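Long-range contact in sulfatase (PDB 6USS), which probably hydrolyses aryl sulfate esters, as a calcium-dependent gut bacterial member of the sulfatase family: residues 144-158 and 387-400. The protein carries 1 engineered substitution. Sequence-based numbering, arbitrary orientation.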
ATOM      1  N   PHE A 144      -4.458  12.207  15.379  1.00 18.18           N
ATOM      2  CA  PHE A 144      -5.359  11.256  16.012  1.00 19.04           C
ATOM      3  C   PHE A 144      -5.065   9.873  15.437  1.00 21.11           C
ATOM      4  O   PHE A 144      -5.193   9.663  14.220  1.00 20.53           O
ATOM      5  CB  PHE A 144      -6.821  11.642  15.788  1.00 22.16           C
ATOM      6  CG  PHE A 144      -7.791  10.750  16.505  1.00 22.43           C
ATOM      7  CD1 PHE A 144      -8.075  10.953  17.842  1.00 18.80           C
ATOM      8  CD2 PHE A 144      -8.409   9.698  15.843  1.00 23.73           C
ATOM      9  CE1 PHE A 144      -8.954  10.120  18.517  1.00 22.34           C
ATOM     10  CE2 PHE A 144      -9.303   8.868  16.510  1.00 24.82           C
ATOM     11  CZ  PHE A 144      -9.578   9.081  17.849  1.00 18.90           C
ATOM     12  N   GLN A 145      -4.628   8.951  16.299  1.00 16.91           N
ATOM     13  CA  GLN A 145      -4.360   7.580  15.876  1.00 18.05           C
ATOM     14  C   GLN A 145      -5.679   6.835  15.747  1.00 21.06           C
ATOM     15  O   GLN A 145      -6.540   6.930  16.627  1.00 22.10           O
ATOM     16  CB  GLN A 145      -3.452   6.851  16.865  1.00 17.37           C
ATOM     17  CG  GLN A 145      -3.264   5.360  16.519  1.00 21.36           C
ATOM     18  CD  GLN A 145      -2.368   4.598  17.500  1.00 24.57           C
ATOM     19  OE1 GLN A 145      -1.953   5.137  18.530  1.00 25.17           O
ATOM     20  NE2 GLN A 145      -2.066   3.338  17.177  1.00 18.39           N
ATOM     21  N   ALA A 146      -5.844   6.106  14.648  1.00 18.12           N
ATOM     22  CA  ALA A 146      -7.108   5.413  14.443  1.00 22.27           C
ATOM     23  C   ALA A 146      -6.918   4.260  13.473  1.00 20.37           C
ATOM     24  O   ALA A 146      -6.035   4.286  12.611  1.00 20.06           O
ATOM     25  CB  ALA A 146      -8.207   6.355  13.932  1.00 16.46           C
ATOM     26  N   THR A 147      -7.760   3.245  13.644  1.00 18.74           N
ATOM     27  CA  THR A 147      -7.819   2.109  12.740  1.00 16.70           C
ATOM     28  C   THR A 147      -8.633   2.501  11.508  1.00 21.18           C
ATOM     29  O   THR A 147      -9.821   2.836  11.623  1.00 19.86           O
ATOM     30  CB  THR A 147      -8.438   0.916  13.460  1.00 16.34           C
ATOM     31  OG1 THR A 147      -7.597   0.560  14.566  1.00 22.01           O
ATOM     32  CG2 THR A 147      -8.563  -0.264  12.522  1.00 17.51           C
ATOM     33  N   SER A 148      -7.989   2.470  10.342  1.00 18.15           N
ATOM     34  CA  SER A 148      -8.561   3.008   9.117  1.00 17.50           C
ATOM     35  C   SER A 148      -9.660   2.119   8.557  1.00 21.03           C
ATOM     36  O   SER A 148      -9.575   0.888   8.605  1.00 20.89           O
ATOM     37  CB  SER A 148      -7.488   3.194   8.049  1.00 19.03           C
ATOM     38  OG  SER A 148      -8.071   3.763   6.878  1.00 18.54           O
ATOM     39  N   LEU A 149     -10.687   2.765   7.999  1.00 17.07           N
ATOM     40  CA  LEU A 149     -11.763   2.034   7.345  1.00 17.17           C
ATOM     41  C   LEU A 149     -11.240   1.149   6.212  1.00 19.83           C
ATOM     42  O   LEU A 149     -11.720   0.024   6.025  1.00 16.65           O
ATOM     43  CB  LEU A 149     -12.805   3.023   6.836  1.00 15.42           C
ATOM     44  CG  LEU A 149     -13.902   2.550   5.877  1.00 14.88           C
ATOM     45  CD1 LEU A 149     -14.833   1.513   6.486  1.00 14.51           C
ATOM     46  CD2 LEU A 149     -14.698   3.741   5.415  1.00 11.73           C
ATOM     47  N   ALA A 150     -10.259   1.642   5.440  1.00 19.33           N
ATOM     48  CA  ALA A 150      -9.730   0.865   4.320  1.00 18.86           C
ATOM     49  C   ALA A 150      -8.882  -0.308   4.790  1.00 21.85           C
ATOM     50  O   ALA A 150      -8.813  -1.333   4.097  1.00 24.35           O
ATOM     51  CB  ALA A 150      -8.902   1.756   3.390  1.00 19.60           C
ATOM     52  N   GLU A 151      -8.208  -0.162   5.937  1.00 22.33           N
ATOM     53  CA  GLU A 151      -7.458  -1.273   6.516  1.00 18.10           C
ATOM     54  C   GLU A 151      -8.381  -2.434   6.870  1.00 19.36           C
ATOM     55  O   GLU A 151      -8.041  -3.601   6.641  1.00 22.57           O
ATOM     56  CB  GLU A 151      -6.697  -0.798   7.756  1.00 19.47           C
ATOM     57  CG  GLU A 151      -5.583  -1.742   8.233  1.00 23.08           C
ATOM     58  CD  GLU A 151      -4.395  -1.806   7.254  1.00 22.98           C
ATOM     59  OE1 GLU A 151      -3.995  -0.739   6.728  1.00 21.59           O
ATOM     60  OE2 GLU A 151      -3.865  -2.922   7.017  1.00 24.53           O
ATOM     61  N   ILE A 152      -9.558  -2.135   7.421  1.00 16.60           N
ATOM     62  CA  ILE A 152     -10.459  -3.199   7.854  1.00 19.65           C
ATOM     63  C   ILE A 152     -11.064  -3.910   6.651  1.00 21.20           C
ATOM     64  O   ILE A 152     -11.182  -5.146   6.634  1.00 17.21           O
ATOM     65  CB  ILE A 152     -11.543  -2.632   8.786  1.00 16.51           C
ATOM     66  CG1 ILE A 152     -10.913  -2.001  10.027  1.00 15.90           C
ATOM     67  CG2 ILE A 152     -12.470  -3.726   9.226  1.00 19.98           C
ATOM     68  CD1 ILE A 152     -11.947  -1.371  10.922  1.00 17.66           C
ATOM     69  N   LEU A 153     -11.456  -3.141   5.629  1.00 19.58           N
ATOM     70  CA  LEU A 153     -11.882  -3.735   4.368  1.00 20.88           C
ATOM     71  C   LEU A 153     -10.761  -4.573   3.758  1.00 19.54           C
ATOM     72  O   LEU A 153     -10.977  -5.729   3.377  1.00 20.41           O
ATOM     73  CB  LEU A 153     -12.339  -2.640   3.396  1.00 17.55           C
ATOM     74  CG  LEU A 153     -13.623  -1.894   3.769  1.00 14.01           C
ATOM     75  CD1 LEU A 153     -13.886  -0.724   2.835  1.00 18.11           C
ATOM     76  CD2 LEU A 153     -14.790  -2.843   3.754  1.00 17.39           C
ATOM     77  N   LYS A 154      -9.550  -4.006   3.672  1.00 21.42           N
ATOM     78  CA  LYS A 154      -8.407  -4.732   3.116  1.00 22.41           C
ATOM     79  C   LYS A 154      -8.160  -6.030   3.879  1.00 23.05           C
ATOM     80  O   LYS A 154      -8.080  -7.111   3.281  1.00 21.38           O
ATOM     81  CB  LYS A 154      -7.165  -3.833   3.136  1.00 22.91           C
ATOM     82  CG  LYS A 154      -5.888  -4.399   2.484  1.00 19.89           C
ATOM     83  CD  LYS A 154      -4.628  -3.647   3.001  1.00 19.56           C
ATOM     84  CE  LYS A 154      -3.452  -4.614   3.302  1.00 32.60           C
ATOM     85  NZ  LYS A 154      -3.146  -5.616   2.163  1.00 28.35           N
ATOM     86  N   ASP A 155      -8.090  -5.948   5.211  1.00 22.24           N
ATOM     87  CA  ASP A 155      -7.800  -7.122   6.025  1.00 19.10           C
ATOM     88  C   ASP A 155      -8.918  -8.155   5.989  1.00 21.21           C
ATOM     89  O   ASP A 155      -8.690  -9.311   6.362  1.00 21.23           O
ATOM     90  CB  ASP A 155      -7.523  -6.703   7.470  1.00 20.34           C
ATOM     91  CG  ASP A 155      -6.281  -5.790   7.608  1.00 27.63           C
ATOM     92  OD1 ASP A 155      -5.342  -5.836   6.764  1.00 27.07           O
ATOM     93  OD2 ASP A 155      -6.254  -5.013   8.588  1.00 30.22           O
ATOM     94  N   ASN A 156     -10.113  -7.782   5.538  1.00 23.55           N
ATOM     95  CA  ASN A 156     -11.214  -8.727   5.399  1.00 19.87           C
ATOM     96  C   ASN A 156     -11.415  -9.202   3.964  1.00 21.46           C
ATOM     97  O   ASN A 156     -12.447  -9.813   3.668  1.00 20.59           O
ATOM     98  CB  ASN A 156     -12.511  -8.119   5.924  1.00 21.69           C
ATOM     99  CG  ASN A 156     -12.641  -8.245   7.421  1.00 22.37           C
ATOM    100  OD1 ASN A 156     -13.240  -9.197   7.927  1.00 20.13           O
ATOM    101  ND2 ASN A 156     -12.087  -7.277   8.146  1.00 18.40           N
ATOM    102  N   GLY A 157     -10.466  -8.926   3.063  1.00 24.89           N
ATOM    103  CA  GLY A 157     -10.481  -9.505   1.732  1.00 23.28           C
ATOM    104  C   GLY A 157     -10.823  -8.566   0.597  1.00 16.93           C
ATOM    105  O   GLY A 157     -10.836  -9.008  -0.554  1.00 19.17           O
ATOM    106  N   TYR A 158     -11.077  -7.293   0.859  1.00 17.59           N
ATOM    107  CA  TYR A 158     -11.382  -6.371  -0.226  1.00 19.99           C
ATOM    108  C   TYR A 158     -10.113  -5.886  -0.917  1.00 21.30           C
ATOM    109  O   TYR A 158      -9.052  -5.756  -0.296  1.00 19.88           O
ATOM    110  CB  TYR A 158     -12.179  -5.179   0.298  1.00 18.41           C
ATOM    111  CG  TYR A 158     -13.664  -5.438   0.317  1.00 20.84           C
ATOM    112  CD1 TYR A 158     -14.226  -6.291   1.272  1.00 16.98           C
ATOM    113  CD2 TYR A 158     -14.509  -4.837  -0.619  1.00 17.19           C
ATOM    114  CE1 TYR A 158     -15.585  -6.534   1.304  1.00 14.89           C
ATOM    115  CE2 TYR A 158     -15.869  -5.073  -0.597  1.00 18.84           C
ATOM    116  CZ  TYR A 158     -16.405  -5.926   0.360  1.00 21.59           C
ATOM    117  OH  TYR A 158     -17.769  -6.160   0.367  1.00 21.30           O
ATOM    118  N   ILE A 387     -20.343   1.172   5.928  1.00 20.99           N
ATOM    119  CA  ILE A 387     -19.636   0.544   4.825  1.00 18.09           C
ATOM    120  C   ILE A 387     -19.089  -0.822   5.257  1.00 21.45           C
ATOM    121  O   ILE A 387     -19.154  -1.798   4.502  1.00 19.57           O
ATOM    122  CB  ILE A 387     -18.551   1.506   4.301  1.00 14.54           C
ATOM    123  CG1 ILE A 387     -19.218   2.592   3.445  1.00 14.84           C
ATOM    124  CG2 ILE A 387     -17.485   0.739   3.526  1.00 14.84           C
ATOM    125  CD1 ILE A 387     -18.437   3.886   3.268  1.00 15.10           C
ATOM    126  N   LEU A 388     -18.594  -0.927   6.496  1.00 17.30           N
ATOM    127  CA  LEU A 388     -18.148  -2.217   7.010  1.00 19.97           C
ATOM    128  C   LEU A 388     -19.294  -3.225   7.064  1.00 23.46           C
ATOM    129  O   LEU A 388     -19.086  -4.421   6.799  1.00 20.29           O
ATOM    130  CB  LEU A 388     -17.518  -2.027   8.388  1.00 17.76           C
ATOM    131  CG  LEU A 388     -16.253  -1.159   8.325  1.00 18.83           C
ATOM    132  CD1 LEU A 388     -15.691  -0.915   9.707  1.00 18.80           C
ATOM    133  CD2 LEU A 388     -15.200  -1.766   7.396  1.00 12.35           C
ATOM    134  N   GLU A 389     -20.501  -2.764   7.417  1.00 17.11           N
ATOM    135  CA  GLU A 389     -21.662  -3.648   7.459  1.00 20.12           C
ATOM    136  C   GLU A 389     -22.101  -4.044   6.054  1.00 22.17           C
ATOM    137  O   GLU A 389     -22.505  -5.189   5.822  1.00 17.11           O
ATOM    138  CB  GLU A 389     -22.810  -2.973   8.209  1.00 20.40           C
ATOM    139  CG  GLU A 389     -24.130  -3.745   8.183  1.00 18.12           C
ATOM    140  CD  GLU A 389     -25.155  -3.197   9.184  1.00 31.28           C
ATOM    141  OE1 GLU A 389     -24.827  -2.227   9.923  1.00 26.82           O
ATOM    142  OE2 GLU A 389     -26.281  -3.750   9.247  1.00 28.09           O
ATOM    143  N   MET A 390     -22.030  -3.107   5.106  1.00 23.44           N
ATOM    144  CA  MET A 390     -22.328  -3.452   3.726  1.00 18.88           C
ATOM    145  C   MET A 390     -21.382  -4.530   3.239  1.00 19.82           C
ATOM    146  O   MET A 390     -21.770  -5.409   2.456  1.00 23.89           O
ATOM    147  CB  MET A 390     -22.220  -2.218   2.832  1.00 18.99           C
ATOM    148  CG  MET A 390     -23.374  -1.262   2.905  1.00 23.07           C
ATOM    149  SD  MET A 390     -22.825   0.323   2.249  1.00 24.98           S
ATOM    150  CE  MET A 390     -24.342   1.236   2.092  1.00 16.61           C
ATOM    151  N   ALA A 391     -20.126  -4.463   3.682  1.00 20.75           N
ATOM    152  CA  ALA A 391     -19.105  -5.427   3.295  1.00 19.45           C
ATOM    153  C   ALA A 391     -19.174  -6.714   4.109  1.00 19.07           C
ATOM    154  O   ALA A 391     -18.344  -7.610   3.910  1.00 17.85           O
ATOM    155  CB  ALA A 391     -17.723  -4.788   3.419  1.00 19.98           C
ATOM    156  N   GLN A 392     -20.159  -6.828   5.001  1.00 23.13           N
ATOM    157  CA  GLN A 392     -20.361  -8.026   5.809  1.00 24.11           C
ATOM    158  C   GLN A 392     -19.138  -8.318   6.665  1.00 18.78           C
ATOM    159  O   GLN A 392     -18.783  -9.474   6.895  1.00 26.35           O
ATOM    160  CB  GLN A 392     -20.724  -9.229   4.935  1.00 19.42           C
ATOM    161  CG  GLN A 392     -21.888  -8.973   4.006  1.00 12.60           C
ATOM    162  CD  GLN A 392     -22.105 -10.130   3.056  1.00 15.89           C
ATOM    163  OE1 GLN A 392     -21.645 -11.250   3.305  1.00 25.02           O
ATOM    164  NE2 GLN A 392     -22.786  -9.867   1.949  1.00 15.67           N
ATOM    165  N   VAL A 393     -18.462  -7.258   7.093  1.00 19.51           N
ATOM    166  CA  VAL A 393     -17.446  -7.367   8.129  1.00 22.21           C
ATOM    167  C   VAL A 393     -18.181  -7.458   9.462  1.00 21.79           C
ATOM    168  O   VAL A 393     -18.361  -6.451  10.161  1.00 22.17           O
ATOM    169  CB  VAL A 393     -16.467  -6.178   8.077  1.00 19.73           C
ATOM    170  CG1 VAL A 393     -15.294  -6.385   9.042  1.00 21.74           C
ATOM    171  CG2 VAL A 393     -15.951  -6.009   6.654  1.00 20.59           C
ATOM    172  N   LYS A 394     -18.628  -8.666   9.817  1.00 24.83           N
ATOM    173  CA  LYS A 394     -19.545  -8.802  10.946  1.00 25.16           C
ATOM    174  C   LYS A 394     -18.870  -8.557  12.286  1.00 20.23           C
ATOM    175  O   LYS A 394     -19.563  -8.291  13.267  1.00 24.17           O
ATOM    176  CB  LYS A 394     -20.255 -10.179  10.910  1.00 17.12           C
ATOM    177  CG  LYS A 394     -21.191 -10.296   9.687  1.00 31.28           C
ATOM    178  CD  LYS A 394     -21.548 -11.720   9.261  1.00 42.22           C
ATOM    179  CE  LYS A 394     -22.857 -11.767   8.428  1.00 48.27           C
ATOM    180  NZ  LYS A 394     -23.453 -10.428   8.032  1.00 44.74           N
ATOM    181  N   HIS A 395     -17.546  -8.636  12.361  1.00 22.34           N
ATOM    182  CA  HIS A 395     -16.841  -8.350  13.611  1.00 23.14           C
ATOM    183  C   HIS A 395     -15.499  -7.697  13.293  1.00 22.61           C
ATOM    184  O   HIS A 395     -14.839  -8.062  12.310  1.00 20.01           O
ATOM    185  CB  HIS A 395     -16.609  -9.611  14.461  1.00 16.99           C
ATOM    186  CG  HIS A 395     -15.724 -10.622  13.803  1.00 23.61           C
ATOM    187  ND1 HIS A 395     -14.362 -10.677  14.020  1.00 19.86           N
ATOM    188  CD2 HIS A 395     -16.009 -11.611  12.918  1.00 18.86           C
ATOM    189  CE1 HIS A 395     -13.847 -11.658  13.300  1.00 24.08           C
ATOM    190  NE2 HIS A 395     -14.824 -12.237  12.619  1.00 27.30           N
ATOM    191  N   TYR A 396     -15.109  -6.728  14.127  1.00 21.88           N
ATOM    192  CA  TYR A 396     -13.843  -6.024  13.991  1.00 20.72           C
ATOM    193  C   TYR A 396     -13.541  -5.288  15.286  1.00 22.99           C
ATOM    194  O   TYR A 396     -14.433  -5.038  16.104  1.00 18.85           O
ATOM    195  CB  TYR A 396     -13.855  -5.042  12.810  1.00 17.49           C
ATOM    196  CG  TYR A 396     -15.002  -4.046  12.794  1.00 20.52           C
ATOM    197  CD1 TYR A 396     -16.204  -4.370  12.170  1.00 21.14           C
ATOM    198  CD2 TYR A 396     -14.875  -2.777  13.356  1.00 18.26           C
ATOM    199  CE1 TYR A 396     -17.247  -3.486  12.122  1.00 17.89           C
ATOM    200  CE2 TYR A 396     -15.930  -1.870  13.309  1.00 18.52           C
ATOM    201  CZ  TYR A 396     -17.116  -2.242  12.683  1.00 21.09           C
ATOM    202  OH  TYR A 396     -18.190  -1.396  12.601  1.00 18.23           O
ATOM    203  N   LYS A 397     -12.262  -4.947  15.449  1.00 23.08           N
ATOM    204  CA  LYS A 397     -11.755  -4.159  16.557  1.00 22.30           C
ATOM    205  C   LYS A 397     -11.042  -2.923  16.021  1.00 26.00           C
ATOM    206  O   LYS A 397     -10.466  -2.941  14.929  1.00 25.07           O
ATOM    207  CB  LYS A 397     -10.771  -4.960  17.401  1.00 25.27           C
ATOM    208  CG  LYS A 397     -11.215  -6.362  17.753  1.00 31.86           C
ATOM    209  CD  LYS A 397     -11.058  -6.576  19.253  1.00 44.80           C
ATOM    210  CE  LYS A 397     -12.053  -7.576  19.798  1.00 52.71           C
ATOM    211  NZ  LYS A 397     -12.297  -7.368  21.250  1.00 42.38           N
ATOM    212  N   THR A 398     -11.052  -1.856  16.817  1.00 20.19           N
ATOM    213  CA  THR A 398     -10.451  -0.589  16.439  1.00 17.49           C
ATOM    214  C   THR A 398      -9.689  -0.033  17.634  1.00 21.07           C
ATOM    215  O   THR A 398     -10.073  -0.270  18.780  1.00 19.18           O
ATOM    216  CB  THR A 398     -11.535   0.405  15.996  1.00 21.62           C
ATOM    217  OG1 THR A 398     -12.592   0.397  16.963  1.00 23.68           O
ATOM    218  CG2 THR A 398     -12.132   0.007  14.651  1.00 24.35           C
ATOM    219  N   VAL A 399      -8.606   0.714  17.373  1.00 21.66           N
ATOM    220  CA  VAL A 399      -7.909   1.360  18.488  1.00 18.19           C
ATOM    221  C   VAL A 399      -8.738   2.496  19.066  1.00 18.47           C
ATOM    222  O   VAL A 399      -8.641   2.792  20.261  1.00 24.42           O
ATOM    223  CB  VAL A 399      -6.505   1.867  18.083  1.00 25.46           C
ATOM    224  CG1 VAL A 399      -5.597   0.701  17.653  1.00 13.62           C
ATOM    225  CG2 VAL A 399      -6.587   2.945  16.995  1.00 19.47           C
ATOM    226  N   GLN A 400      -9.554   3.154  18.246  1.00 16.21           N
ATOM    227  CA  GLN A 400     -10.319   4.319  18.657  1.00 16.53           C
ATOM    228  C   GLN A 400     -11.794   3.964  18.794  1.00 18.25           C
ATOM    229  O   GLN A 400     -12.278   3.052  18.110  1.00 17.86           O
ATOM    230  CB  GLN A 400     -10.181   5.459  17.635  1.00 18.13           C
ATOM    231  CG  GLN A 400     -11.047   5.295  16.375  1.00 17.66           C
ATOM    232  CD  GLN A 400     -10.563   4.174  15.440  1.00 18.93           C
ATOM    233  OE1 GLN A 400      -9.667   3.393  15.782  1.00 17.29           O
ATOM    234  NE2 GLN A 400     -11.145   4.110  14.249  1.00 14.18           N
TER
HETATM  235  O   HOH W   1     -12.262  -7.400  11.193  1.00 17.30           O
HETATM  236  O   HOH W   2     -14.565  -9.828  10.239  1.00 20.55           O
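Gln400 grips the backbone of Thr147 with both ends of its amide. Its OE1 accepts from Thr147 N at 2.9 Å, a nearly straight bond (174°) with the donor lying above the plane of the Gln400 side-chain carbonyl, while NE2 donates to Thr147 O at 3.2 Å. Glutamine suits the place by offering both acceptor and donor; CG between backbone N and carbonyl carbon (chi1 78°) and a bend at chi2 fold the amide back onto Thr147. The threonine replies with its hydroxyl, OG1 accepting from Val399 N at 3.0 Å. Branched aliphatic side chains interdigitate: Leu149 CD1 meets Leu388 CD2 at 3.4 Å, the two leucines lying antiparallel alongside one another, and Ile152 crosses Leu388 at about a right angle. Helix 149-155 thus packs against the end of helix 383-390 beside the central mixed sheet of the alkaline-phosphatase-like sulfatase fold; Ile387 and Ala391 also touch Ile36 of strand 35-41. Ala391 CB lies 3.5 Å from Leu153 CD2, and being small admits the ring of Tyr158, whose hydroxyl hydrogen-bonds to Pro34 O. Asn156, anchored by ND2 to Ile152 O at 2.8 Å, lies against Val393 and reaches His395 O through two waters. Gln400 NE2 also donates to Thr97 O, and Tyr384 OH hydrogen-bonds to Thr147 O.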